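Imelysin (PDB 3OYV) is an imelysin-like protein of the outer membrane that probably takes part in bacterial iron uptake. Local coordinates at residues A83-E88 with S285-F290; N99-K102 with E108-Y111; A112-Y117 with R122-N127; S131-Y136 with N166-A171; D177-F182 with S188-A193. One frame throughout, in Å; residues are numbered along the deposited sequence.

Five contacts show how a mostly helical chain packs, with contacts 1 and 3 beside what is probably a pocket. These two, with centres about 15 Å apart, bring Glu286 and Glu114 to Lys93 of helix 71-102, and both acids lie near a bound glycerol and an unidentified ligand that may mark a site. Contact 4 backs contact 1 at about 12 Å between centres: Ser131 OG receives a probable hydrogen bond from Ala287 N. Contact 5, about 12 Å from contact 3 between centres, meets it through Arg122 and Gln180 and through Val113 and Phe182. Contact 2, like contact 5, lies toward the outside, about 15 Å from contact 3 by centres, with Tyr111 packing on Trp116.

Contact 1. Residues A83-E88 with S285-F290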
# COMPACT_ATOMS: atom_id res chain seq x y z
N ALA A 83 -12.94 -0.30 5.92
CA ALA A 83 -12.92 -0.66 7.33
C ALA A 83 -11.69 -1.52 7.62
O ALA A 83 -10.97 -1.29 8.60
CB ALA A 83 -14.21 -1.41 7.74
N GLU A 84 -11.43 -2.47 6.73
CA GLU A 84 -10.28 -3.37 6.92
C GLU A 84 -8.96 -2.65 6.99
O GLU A 84 -8.13 -2.95 7.83
CB GLU A 84 -10.20 -4.38 5.81
CG GLU A 84 -11.21 -5.46 5.90
CD GLU A 84 -10.90 -6.60 4.95
OE1 GLU A 84 -9.77 -6.65 4.40
OE2 GLU A 84 -11.80 -7.45 4.74
N ILE A 85 -8.72 -1.69 6.10
CA ILE A 85 -7.45 -0.95 6.18
C ILE A 85 -7.36 -0.05 7.41
O ILE A 85 -6.28 0.09 8.00
CB ILE A 85 -7.08 -0.21 4.86
CG1 ILE A 85 -5.60 0.16 4.87
CG2 ILE A 85 -7.92 1.02 4.62
CD1 ILE A 85 -4.62 -1.03 4.93
N ALA A 86 -8.48 0.54 7.84
CA ALA A 86 -8.50 1.28 9.09
C ALA A 86 -8.13 0.38 10.28
O ALA A 86 -7.35 0.78 11.16
CB ALA A 86 -9.88 1.94 9.31
N ASN A 87 -8.65 -0.83 10.27
CA ASN A 87 -8.30 -1.83 11.29
C ASN A 87 -6.83 -2.19 11.23
O ASN A 87 -6.14 -2.22 12.26
CB ASN A 87 -9.12 -3.10 11.13
CG ASN A 87 -8.55 -4.27 11.93
OD1 ASN A 87 -8.99 -4.53 13.04
ND2 ASN A 87 -7.56 -4.94 11.39
N GLU A 88 -6.34 -2.47 10.03
CA GLU A 88 -4.94 -2.89 9.88
C GLU A 88 -3.96 -1.80 10.31
O GLU A 88 -2.98 -2.08 11.00
CB GLU A 88 -4.66 -3.33 8.45
CG GLU A 88 -3.19 -3.68 8.17
CD GLU A 88 -2.74 -4.96 8.82
OE1 GLU A 88 -3.59 -5.74 9.30
OE2 GLU A 88 -1.51 -5.18 8.84
N SER A 285 -3.85 2.81 -2.47
CA SER A 285 -4.70 1.74 -2.96
C SER A 285 -5.11 0.80 -1.86
O SER A 285 -5.88 -0.11 -2.14
CB SER A 285 -4.01 0.93 -4.07
OG SER A 285 -3.12 -0.05 -3.58
N GLU A 286 -4.63 0.97 -0.63
CA GLU A 286 -4.83 -0.08 0.37
C GLU A 286 -6.23 -0.16 0.98
O GLU A 286 -6.50 -1.10 1.70
CB GLU A 286 -3.74 -0.06 1.44
CG GLU A 286 -2.35 -0.34 0.89
CD GLU A 286 -1.25 -0.41 1.95
OE1 GLU A 286 -1.51 -0.87 3.10
OE2 GLU A 286 -0.13 -0.00 1.64
N ALA A 287 -7.13 0.78 0.65
CA ALA A 287 -8.55 0.64 0.97
C ALA A 287 -9.30 -0.26 -0.01
O ALA A 287 -10.47 -0.55 0.21
CB ALA A 287 -9.25 2.01 1.10
N PHE A 288 -8.64 -0.70 -1.10
CA PHE A 288 -9.24 -1.60 -2.06
C PHE A 288 -8.37 -2.82 -2.31
O PHE A 288 -8.07 -3.17 -3.46
CB PHE A 288 -9.72 -0.92 -3.36
CG PHE A 288 -8.84 0.17 -3.92
CD1 PHE A 288 -8.97 1.46 -3.48
CD2 PHE A 288 -8.02 -0.08 -5.01
CE1 PHE A 288 -8.25 2.51 -4.06
CE2 PHE A 288 -7.30 0.93 -5.60
CZ PHE A 288 -7.41 2.24 -5.14
N LEU A 289 -8.00 -3.50 -1.22
CA LEU A 289 -7.27 -4.77 -1.31
C LEU A 289 -8.25 -5.92 -1.52
O LEU A 289 -8.45 -6.78 -0.65
CB LEU A 289 -6.39 -4.98 -0.08
CG LEU A 289 -5.23 -3.99 0.12
CD1 LEU A 289 -4.62 -4.07 1.53
CD2 LEU A 289 -4.14 -4.20 -0.96
N PHE A 290 -8.90 -5.91 -2.69
CA PHE A 290 -9.80 -6.96 -3.11
C PHE A 290 -9.66 -7.17 -4.60
O PHE A 290 -9.04 -6.38 -5.29
CB PHE A 290 -11.27 -6.66 -2.73
CG PHE A 290 -11.92 -5.56 -3.54
CD1 PHE A 290 -11.86 -4.24 -3.11
CD2 PHE A 290 -12.62 -5.86 -4.67
CE1 PHE A 290 -12.51 -3.25 -3.85
CE2 PHE A 290 -13.24 -4.89 -5.42
CZ PHE A 290 -13.20 -3.59 -5.00
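Ile85 lays its branched side chain across the backbone and side chain of Glu286 and on to Ala287, filling the junction between helix 71-102 and the loop that follows helix 265-283. Its CB lies 3.3 Å from Glu286 O, so the aliphatic stem is pressed against a peptide oxygen. The two branches then part. With CG1 anti to the backbone N (chi1 -163°), CD1 is carried over the base of the acid and stands 3.7 Å from Glu286 CB. CG2 turns the other way, to 3.7 Å from Ala287 CA, and also meets the methyl of that residue at 3.9 Å from Ala287 CB.

Glu286 crosses the isoleucine at about a right angle. Its chain is extended beyond CG in the modelled conformer; the charge is met by Lys93 in a salt bridge, and OE1 also takes part in a hydrogen bond with a bound glycerol. Ser131 of helix 121-137 bonds to Ala287 N, and Phe288 N closes back on Ser285 O at 3.0 Å, so the loop is held from within as well as from the neighbouring helix. An alanine in place of Ile85 would probably open a gap beside Ala287 and strip the stem of Glu286 of its apolar cover on this side. The contact is thus a division of labour: a buried hydrocarbon shapes the surroundings of the acid, and the electrostatic pairing comes from Lys93, consistent with a pocket in which the carboxylate is presented to bound molecules.

Contact 2. Residues N99-K102 with E108-Y111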
# COMPACT_ATOMS: atom_id res chain seq x y z
N ASN A 99 2.13 -2.38 21.27
CA ASN A 99 1.91 -3.37 22.32
C ASN A 99 3.21 -4.11 22.67
O ASN A 99 3.49 -4.36 23.85
CB ASN A 99 0.82 -4.34 21.93
CG ASN A 99 -0.53 -3.69 21.94
OD1 ASN A 99 -0.78 -2.78 22.71
ND2 ASN A 99 -1.39 -4.15 21.05
N LEU A 100 4.03 -4.44 21.67
CA LEU A 100 5.36 -4.99 21.97
C LEU A 100 6.16 -4.05 22.90
O LEU A 100 6.77 -4.49 23.89
CB LEU A 100 6.17 -5.20 20.68
CG LEU A 100 5.80 -6.38 19.82
CD1 LEU A 100 6.40 -6.28 18.40
CD2 LEU A 100 6.18 -7.72 20.51
N TYR A 101 6.16 -2.76 22.60
CA TYR A 101 6.95 -1.80 23.32
C TYR A 101 6.46 -1.74 24.76
O TYR A 101 7.27 -1.78 25.72
CB TYR A 101 6.87 -0.42 22.65
CG TYR A 101 7.92 0.52 23.14
CD1 TYR A 101 7.86 1.10 24.42
CD2 TYR A 101 9.05 0.79 22.36
CE1 TYR A 101 8.85 1.94 24.86
CE2 TYR A 101 10.04 1.61 22.81
CZ TYR A 101 9.95 2.19 24.04
OH TYR A 101 10.96 3.03 24.49
N LYS A 102 5.14 -1.61 24.95
CA LYS A 102 4.60 -1.46 26.30
C LYS A 102 4.83 -2.71 27.16
O LYS A 102 4.87 -2.58 28.40
CB LYS A 102 3.13 -1.12 26.25
CG LYS A 102 2.79 0.21 25.57
CD LYS A 102 3.51 1.40 26.13
CE LYS A 102 3.16 1.71 27.56
NZ LYS A 102 3.76 3.03 27.95
N GLU A 108 12.30 -5.44 19.77
CA GLU A 108 11.41 -6.09 18.83
C GLU A 108 10.44 -5.07 18.24
O GLU A 108 10.18 -5.07 17.04
CB GLU A 108 10.65 -7.23 19.50
CG GLU A 108 10.00 -8.16 18.52
CD GLU A 108 9.20 -9.27 19.17
OE1 GLU A 108 9.34 -9.48 20.38
OE2 GLU A 108 8.43 -9.93 18.44
N ALA A 109 9.90 -4.18 19.07
CA ALA A 109 8.96 -3.14 18.63
C ALA A 109 9.55 -2.25 17.54
O ALA A 109 8.93 -2.00 16.50
CB ALA A 109 8.50 -2.29 19.82
N LEU A 110 10.77 -1.76 17.79
CA LEU A 110 11.42 -0.86 16.87
C LEU A 110 11.58 -1.49 15.49
O LEU A 110 11.37 -0.84 14.45
CB LEU A 110 12.78 -0.39 17.40
CG LEU A 110 12.78 0.98 18.12
CD1 LEU A 110 11.86 1.06 19.31
CD2 LEU A 110 14.21 1.40 18.51
N TYR A 111 11.95 -2.76 15.46
CA TYR A 111 12.21 -3.46 14.20
C TYR A 111 10.96 -4.02 13.54
O TYR A 111 11.03 -4.52 12.42
CB TYR A 111 13.31 -4.52 14.38
CG TYR A 111 14.65 -3.87 14.61
CD1 TYR A 111 15.42 -3.45 13.55
CD2 TYR A 111 15.14 -3.65 15.89
CE1 TYR A 111 16.64 -2.81 13.75
CE2 TYR A 111 16.36 -3.02 16.11
CZ TYR A 111 17.11 -2.60 15.04
OH TYR A 111 18.31 -1.97 15.23
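A helix-loop-helix connection, in which helix 71-102 gives way within a few residues to helix 106-111, is closed by the methyl of Ala109 settling between Leu100 and Tyr101. Ala109 CB stands 3.8 Å from Leu100 CB and 3.7 Å from the backbone atom Tyr101 N. Small size matters here, for the alpha carbons of Leu100 and Ala109 come within 5.2 Å of each other, and a bare methyl fits between the two backbones.

On one flank Leu100 crosses Glu108 at about a right angle. In the modelled conformer of the acid, Leu100 CD2 touches the carboxylate end, 3.6 Å from Glu108 OE1, and CD1 faces the CG methylene of the same residue. This is packing of a methyl against an exposed acid rather than a polar bond. The other flank shows how such a short connection can be sealed by apolar contacts on successive residues of each helix. Tyr101 holds CG anti to the backbone N (chi1 -166°), which swings the ring alongside Leu110, the two side chains pointing the same way. Leu110 CD1 meets the ring at its edge and in its plane, 4.0 Å from Tyr101 CE2, while Tyr101 CB lies 3.8 Å from Ala109 CB. Farther out, Tyr101 packs on Ile186 and Pro187 of the loop before helix 189-214, and Arg183 joins the second helix by bonding to Leu110 O and lying in cation-pi contact with Tyr111.

Contact 3. Residues A112-Y117 with R122-N127; sequences AVESWY and RDDYTN
Asp124 and Ser115 form the tight side of this contact: Ser115 OG gives a hydrogen bond to Asp124 OD2 at 2.7 Å, reaching it from the anti side and 28° out of the carboxylate plane. Glu114 OE2 lies 2.6 Å from Asp124 OD2, the side chains crossing at about a right angle; OE2 bonds to Lys93 and is modelled as linked to the unidentified ligand, so its exact place is less certain. A type II turn from Val113 to Trp116 sets up this convergence, with Ser115 in the left-handed conformation (phi 76°).

The less tightly bonded side belongs to Tyr125, broad in packing but weak in its polar link. Its OH gives only a weak hydrogen bond to Glu114 O at 2.8 Å, and Val113 CG1 touches it, 3.7 Å from Tyr125 OH. The ring slides past Glu114 in the opposite direction. A leucine in place of Asp124 would probably leave the hydroxyl of Ser115 without its acceptor and free to turn.

All the touching residues are buried. Helix 71-102 packs on Tyr125 through Val89, Lys93 and Ile94, while His345 of helix 343-351 and Arg279 of helix 265-283 pack against Glu114 and Ser115.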
# COMPACT_ATOMS: atom_id res chain seq x y z
N ALA A 112 9.81 -3.87 14.21
CA ALA A 112 8.52 -4.31 13.66
C ALA A 112 7.81 -3.24 12.82
O ALA A 112 6.79 -3.53 12.23
CB ALA A 112 7.59 -4.76 14.81
N VAL A 113 8.31 -2.00 12.88
CA VAL A 113 7.61 -0.86 12.26
C VAL A 113 7.71 -0.88 10.72
O VAL A 113 8.78 -0.65 10.15
CB VAL A 113 8.14 0.46 12.82
CG1 VAL A 113 7.51 1.69 12.11
CG2 VAL A 113 7.87 0.56 14.35
N GLU A 114 6.58 -1.09 10.06
CA GLU A 114 6.52 -1.08 8.60
C GLU A 114 6.91 0.29 8.05
O GLU A 114 6.36 1.31 8.45
CB GLU A 114 5.10 -1.44 8.15
CG GLU A 114 4.82 -1.18 6.65
CD GLU A 114 3.34 -1.25 6.30
OE1 GLU A 114 2.66 -2.17 6.77
OE2 GLU A 114 2.85 -0.37 5.52
N SER A 115 7.86 0.31 7.12
CA SER A 115 8.39 1.51 6.46
C SER A 115 9.36 2.31 7.34
O SER A 115 9.68 3.48 7.05
CB SER A 115 7.32 2.41 5.86
OG SER A 115 6.65 1.78 4.79
N TRP A 116 9.94 1.70 8.39
CA TRP A 116 10.89 2.44 9.20
C TRP A 116 12.22 2.68 8.51
O TRP A 116 12.91 3.63 8.84
CB TRP A 116 11.12 1.77 10.54
CG TRP A 116 12.13 0.61 10.60
CD1 TRP A 116 11.85 -0.72 10.50
CD2 TRP A 116 13.55 0.71 10.77
NE1 TRP A 116 13.00 -1.46 10.62
CE2 TRP A 116 14.05 -0.61 10.81
CE3 TRP A 116 14.44 1.77 10.93
CZ2 TRP A 116 15.42 -0.89 10.94
CZ3 TRP A 116 15.79 1.49 11.10
CH2 TRP A 116 16.26 0.17 11.12
N TYR A 117 12.61 1.82 7.55
CA TYR A 117 13.93 1.95 6.99
C TYR A 117 14.10 3.34 6.40
O TYR A 117 15.19 3.91 6.44
CB TYR A 117 14.22 0.95 5.89
CG TYR A 117 14.03 -0.51 6.17
CD1 TYR A 117 14.45 -1.10 7.36
CD2 TYR A 117 13.45 -1.32 5.23
CE1 TYR A 117 14.30 -2.45 7.55
CE2 TYR A 117 13.33 -2.69 5.41
CZ TYR A 117 13.74 -3.25 6.59
OH TYR A 117 13.57 -4.61 6.75
N ARG A 122 4.81 7.10 9.13
CA ARG A 122 3.71 8.05 9.28
C ARG A 122 3.03 8.34 7.94
O ARG A 122 1.83 8.32 7.83
CB ARG A 122 4.20 9.37 9.89
CG ARG A 122 4.48 9.27 11.39
CD ARG A 122 5.34 10.41 11.91
NE ARG A 122 4.72 11.72 11.67
CZ ARG A 122 4.97 12.52 10.64
NH1 ARG A 122 5.89 12.24 9.74
NH2 ARG A 122 4.28 13.67 10.51
N ASP A 123 3.85 8.65 6.93
CA ASP A 123 3.31 9.04 5.65
C ASP A 123 2.62 7.86 4.95
O ASP A 123 1.58 8.03 4.33
CB ASP A 123 4.40 9.67 4.78
CG ASP A 123 4.80 11.07 5.23
OD1 ASP A 123 4.05 11.70 5.99
OD2 ASP A 123 5.89 11.51 4.77
N ASP A 124 3.21 6.67 5.07
CA ASP A 124 2.63 5.44 4.56
C ASP A 124 1.22 5.26 5.13
O ASP A 124 0.24 5.13 4.40
CB ASP A 124 3.60 4.32 4.98
CG ASP A 124 3.13 2.92 4.69
OD1 ASP A 124 2.03 2.66 4.17
OD2 ASP A 124 3.93 1.98 4.99
N TYR A 125 1.13 5.27 6.46
CA TYR A 125 -0.14 4.92 7.10
C TYR A 125 -1.18 6.01 6.84
O TYR A 125 -2.37 5.72 6.70
CB TYR A 125 0.01 4.67 8.60
CG TYR A 125 1.12 3.72 9.03
CD1 TYR A 125 1.74 2.83 8.14
CD2 TYR A 125 1.57 3.75 10.35
CE1 TYR A 125 2.81 2.03 8.55
CE2 TYR A 125 2.61 2.95 10.76
CZ TYR A 125 3.23 2.09 9.87
OH TYR A 125 4.31 1.35 10.34
N THR A 126 -0.72 7.26 6.77
CA THR A 126 -1.60 8.38 6.43
C THR A 126 -2.15 8.20 5.01
O THR A 126 -3.35 8.39 4.77
CB THR A 126 -0.87 9.72 6.56
OG1 THR A 126 -0.37 9.86 7.88
CG2 THR A 126 -1.78 10.91 6.28
N ASN A 127 -1.28 7.82 4.06
CA ASN A 127 -1.75 7.51 2.70
C ASN A 127 -2.76 6.40 2.67
O ASN A 127 -3.71 6.44 1.89
CB ASN A 127 -0.56 7.18 1.79
CG ASN A 127 0.20 8.40 1.33
OD1 ASN A 127 -0.31 9.53 1.38
ND2 ASN A 127 1.44 8.19 0.88

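Contact 4. Residues S131-Y136 with N166-A171; sequences SIRNAY and NAIQKA
Arg133 and Ile168 mark the closest backbone approach, 6.5 Å between their CA atoms, of two nearly antiparallel helical segments whose axes run 160° apart and come no nearer than 10.1 Å. At that spacing a single side chain can bridge the gap, and Ile168 does so with both branches. Its CG1, anti to the carbonyl carbon (chi1 -66°), carries CD1 into the angle between two residues one helical turn apart: CD1 lies 4.0 Å from Ile132 CG2 and 4.1 Å from Tyr136 CD2. The other branch settles on the arginine stem, with Ile168 CG2 3.8 Å from Arg133 CB.

Beyond that stem Arg133 leads away from segment 166-171. A bend at its third torsion lets NE and NH2 both grip Asn134 OD1, side-on and close to the guanidinium plane. The NH2 bond is the shorter, 2.9 Å from Arg133 NH2 to Asn134 OD1, and uses a lone pair in the carbonyl plane, whereas the NE donor is tilted from that plane.

Tyr136 sends its hydroxyl to Asp161, another residue of helix 158-177. Around the two helices, helix 189-214 covers Ile132 with Leu201 and Leu205 and Tyr136 with Leu209, while Cys82, Ile85 and Ala86 of helix 71-102 also pack on Ile132.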
# COMPACT_ATOMS: atom_id res chain seq x y z
N SER A 131 -6.54 6.60 1.17
CA SER A 131 -7.22 5.62 0.32
C SER A 131 -8.71 5.51 0.65
O SER A 131 -9.58 5.48 -0.25
CB SER A 131 -6.54 4.25 0.41
OG SER A 131 -7.04 3.36 -0.59
N ILE A 132 -9.01 5.52 1.94
CA ILE A 132 -10.40 5.52 2.39
C ILE A 132 -11.11 6.82 1.95
O ILE A 132 -12.25 6.78 1.43
CB ILE A 132 -10.51 5.39 3.93
CG1 ILE A 132 -9.88 4.09 4.40
CG2 ILE A 132 -11.97 5.53 4.38
CD1 ILE A 132 -9.79 4.00 5.95
N ARG A 133 -10.46 7.95 2.15
CA ARG A 133 -10.99 9.21 1.67
C ARG A 133 -11.34 9.13 0.19
O ARG A 133 -12.44 9.50 -0.22
CB ARG A 133 -10.00 10.33 1.91
CG ARG A 133 -10.54 11.69 1.51
CD ARG A 133 -9.43 12.65 1.22
NE ARG A 133 -8.57 12.20 0.12
CZ ARG A 133 -7.48 12.83 -0.27
NH1 ARG A 133 -7.12 13.97 0.34
NH2 ARG A 133 -6.74 12.35 -1.26
N ASN A 134 -10.39 8.67 -0.62
CA ASN A 134 -10.63 8.57 -2.06
C ASN A 134 -11.82 7.70 -2.39
O ASN A 134 -12.65 8.05 -3.23
CB ASN A 134 -9.38 8.07 -2.77
CG ASN A 134 -8.23 9.05 -2.72
OD1 ASN A 134 -8.37 10.20 -2.24
ND2 ASN A 134 -7.07 8.63 -3.21
N ALA A 135 -11.93 6.55 -1.72
CA ALA A 135 -13.05 5.64 -1.95
C ALA A 135 -14.37 6.33 -1.62
O ALA A 135 -15.33 6.18 -2.37
CB ALA A 135 -12.92 4.34 -1.11
N TYR A 136 -14.42 7.03 -0.50
CA TYR A 136 -15.65 7.65 -0.02
C TYR A 136 -16.06 8.87 -0.87
O TYR A 136 -17.26 9.13 -1.07
CB TYR A 136 -15.50 8.00 1.47
CG TYR A 136 -16.79 8.46 2.12
CD1 TYR A 136 -17.87 7.59 2.23
CD2 TYR A 136 -16.90 9.74 2.67
CE1 TYR A 136 -19.07 8.00 2.84
CE2 TYR A 136 -18.09 10.15 3.26
CZ TYR A 136 -19.16 9.29 3.34
OH TYR A 136 -20.37 9.69 3.89
N ASN A 166 -15.38 13.61 9.02
CA ASN A 166 -14.60 14.00 10.20
C ASN A 166 -13.70 12.88 10.74
O ASN A 166 -12.57 13.14 11.16
CB ASN A 166 -15.54 14.50 11.33
CG ASN A 166 -16.18 15.84 11.01
OD1 ASN A 166 -15.73 16.54 10.09
ND2 ASN A 166 -17.15 16.25 11.84
N ALA A 167 -14.24 11.67 10.76
CA ALA A 167 -13.47 10.51 11.25
C ALA A 167 -12.30 10.16 10.34
O ALA A 167 -11.21 9.79 10.84
CB ALA A 167 -14.34 9.33 11.45
N ILE A 168 -12.48 10.29 9.03
CA ILE A 168 -11.37 10.08 8.11
C ILE A 168 -10.28 11.11 8.35
O ILE A 168 -9.09 10.80 8.51
CB ILE A 168 -11.87 10.15 6.64
CG1 ILE A 168 -12.80 8.99 6.37
CG2 ILE A 168 -10.67 10.16 5.68
CD1 ILE A 168 -13.57 9.12 5.04
N GLN A 169 -10.67 12.36 8.44
CA GLN A 169 -9.73 13.41 8.69
C GLN A 169 -9.05 13.28 10.07
O GLN A 169 -7.83 13.50 10.19
CB GLN A 169 -10.43 14.77 8.63
CG GLN A 169 -9.50 15.95 8.82
CD GLN A 169 -8.22 15.82 8.00
OE1 GLN A 169 -7.11 15.96 8.54
NE2 GLN A 169 -8.37 15.54 6.70
N LYS A 170 -9.81 12.85 11.07
CA LYS A 170 -9.18 12.79 12.36
C LYS A 170 -8.14 11.67 12.45
O LYS A 170 -7.09 11.87 13.09
CB LYS A 170 -10.22 12.66 13.40
CG LYS A 170 -9.65 12.76 14.75
CD LYS A 170 -10.74 12.51 15.71
CE LYS A 170 -10.23 12.35 17.09
NZ LYS A 170 -11.34 11.99 17.99
N ALA A 171 -8.35 10.55 11.76
CA ALA A 171 -7.35 9.48 11.71
C ALA A 171 -6.09 9.93 10.96
O ALA A 171 -4.97 9.70 11.43
CB ALA A 171 -7.94 8.20 11.12

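Contact 5. Residues D177-F182 with S188-A193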
# COMPACT_ATOMS: atom_id res chain seq x y z
N ASP A 177 0.31 13.54 13.47
CA ASP A 177 0.72 14.14 14.73
C ASP A 177 1.78 13.35 15.47
O ASP A 177 2.51 13.94 16.31
CB ASP A 177 -0.48 14.39 15.65
CG ASP A 177 -1.22 15.67 15.29
OD1 ASP A 177 -0.64 16.51 14.59
OD2 ASP A 177 -2.38 15.82 15.72
N ILE A 178 1.89 12.04 15.17
CA ILE A 178 2.93 11.24 15.82
C ILE A 178 4.25 11.93 15.51
O ILE A 178 4.51 12.30 14.36
CB ILE A 178 2.96 9.80 15.30
CG1 ILE A 178 1.66 9.04 15.61
CG2 ILE A 178 4.20 9.05 15.87
CD1 ILE A 178 1.51 7.66 14.94
N PRO A 179 5.12 12.15 16.53
CA PRO A 179 6.38 12.79 16.19
C PRO A 179 7.21 11.94 15.20
O PRO A 179 7.27 10.71 15.32
CB PRO A 179 7.10 12.95 17.56
CG PRO A 179 6.00 12.91 18.55
CD PRO A 179 4.94 11.99 17.99
N GLN A 180 7.80 12.60 14.24
CA GLN A 180 8.62 11.94 13.23
C GLN A 180 9.97 11.55 13.82
O GLN A 180 10.62 12.38 14.43
CB GLN A 180 8.82 12.88 12.03
CG GLN A 180 9.84 12.47 10.98
CD GLN A 180 9.42 11.28 10.14
OE1 GLN A 180 8.36 10.68 10.36
NE2 GLN A 180 10.23 10.98 9.14
N PRO A 181 10.41 10.29 13.63
CA PRO A 181 9.71 9.16 13.03
C PRO A 181 8.95 8.37 14.07
O PRO A 181 9.35 8.28 15.22
CB PRO A 181 10.87 8.34 12.47
CG PRO A 181 11.97 8.56 13.51
CD PRO A 181 11.82 9.97 13.94
N PHE A 182 7.88 7.73 13.65
CA PHE A 182 7.09 6.88 14.54
C PHE A 182 7.99 5.87 15.24
O PHE A 182 7.82 5.61 16.43
CB PHE A 182 5.95 6.19 13.75
CG PHE A 182 5.27 5.07 14.46
CD1 PHE A 182 4.80 5.19 15.76
CD2 PHE A 182 5.04 3.88 13.78
CE1 PHE A 182 4.15 4.12 16.36
CE2 PHE A 182 4.40 2.82 14.36
CZ PHE A 182 3.96 2.93 15.67
N SER A 188 4.48 7.06 22.55
CA SER A 188 3.98 8.42 22.72
C SER A 188 2.46 8.47 22.87
O SER A 188 1.75 7.57 22.42
CB SER A 188 4.39 9.29 21.55
OG SER A 188 3.65 8.97 20.38
N ASN A 189 1.99 9.50 23.56
CA ASN A 189 0.56 9.76 23.64
C ASN A 189 -0.06 9.89 22.25
O ASN A 189 -1.18 9.50 22.02
CB ASN A 189 0.29 11.04 24.43
CG ASN A 189 0.64 10.91 25.91
OD1 ASN A 189 0.61 9.81 26.46
ND2 ASN A 189 0.95 12.03 26.54
N GLU A 190 0.70 10.45 21.33
CA GLU A 190 0.22 10.59 19.95
C GLU A 190 0.00 9.24 19.25
O GLU A 190 -0.98 9.05 18.51
CB GLU A 190 1.13 11.51 19.16
CG GLU A 190 1.18 12.94 19.70
CD GLU A 190 2.30 13.21 20.72
OE1 GLU A 190 2.83 12.25 21.31
OE2 GLU A 190 2.63 14.38 20.93
N THR A 191 0.85 8.26 19.52
CA THR A 191 0.61 6.89 19.04
C THR A 191 -0.74 6.33 19.48
O THR A 191 -1.51 5.78 18.65
CB THR A 191 1.74 5.95 19.49
OG1 THR A 191 2.97 6.45 18.96
CG2 THR A 191 1.48 4.52 18.99
N VAL A 192 -0.98 6.79 20.73
CA VAL A 192 -2.20 6.59 21.41
C VAL A 192 -3.30 7.37 20.73
O VAL A 192 -4.28 6.77 20.36
CB VAL A 192 -2.15 6.82 22.93
CG1 VAL A 192 -3.54 6.54 23.50
CG2 VAL A 192 -1.11 5.90 23.53
N ALA A 193 -3.14 8.67 20.52
CA ALA A 193 -4.16 9.43 19.83
C ALA A 193 -4.38 8.91 18.39
O ALA A 193 -5.52 8.89 17.92
CB ALA A 193 -3.82 10.90 19.83
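Glu190 lies against the start of the connection that leads out of helix 158-177, its CB 3.8 Å from Ile178 CA and its CG 3.8 Å from Asp177 O. The chain then bends at chi2 (92°), bringing the carboxylate across Pro179 at about a right angle, with OE1 3.9 Å from Pro179 CD. Ile178 itself sets CG1 against the backbone of the first helical turn, 3.9 Å from Glu190 O. Phe182 and Thr191 meet next: the hydroxyl stands at the edge of the ring, near its plane, 3.7 Å from Thr191 OG1 to Phe182 CE1, and the methyl Thr191 CG2 comes to 3.8 Å from the same ring carbon.

The arrangement is a loop folding back on the start of the helix it leads into, with Ser188 at the N-cap of helix 189-214. Carbonyls of the intervening loop hold this start: Thr191 OG1 bonds mainly to Ile186 O, with His185 O also within its reach, and Ser188 OG bonds to His185 O. On the loop side, Arg122 of helix 121-137 bonds to Gln180 OE1, just ahead of the cis peptide at Pro181. The Phe182 ring is wedged in turn among Ile94, Val113 and Tyr125.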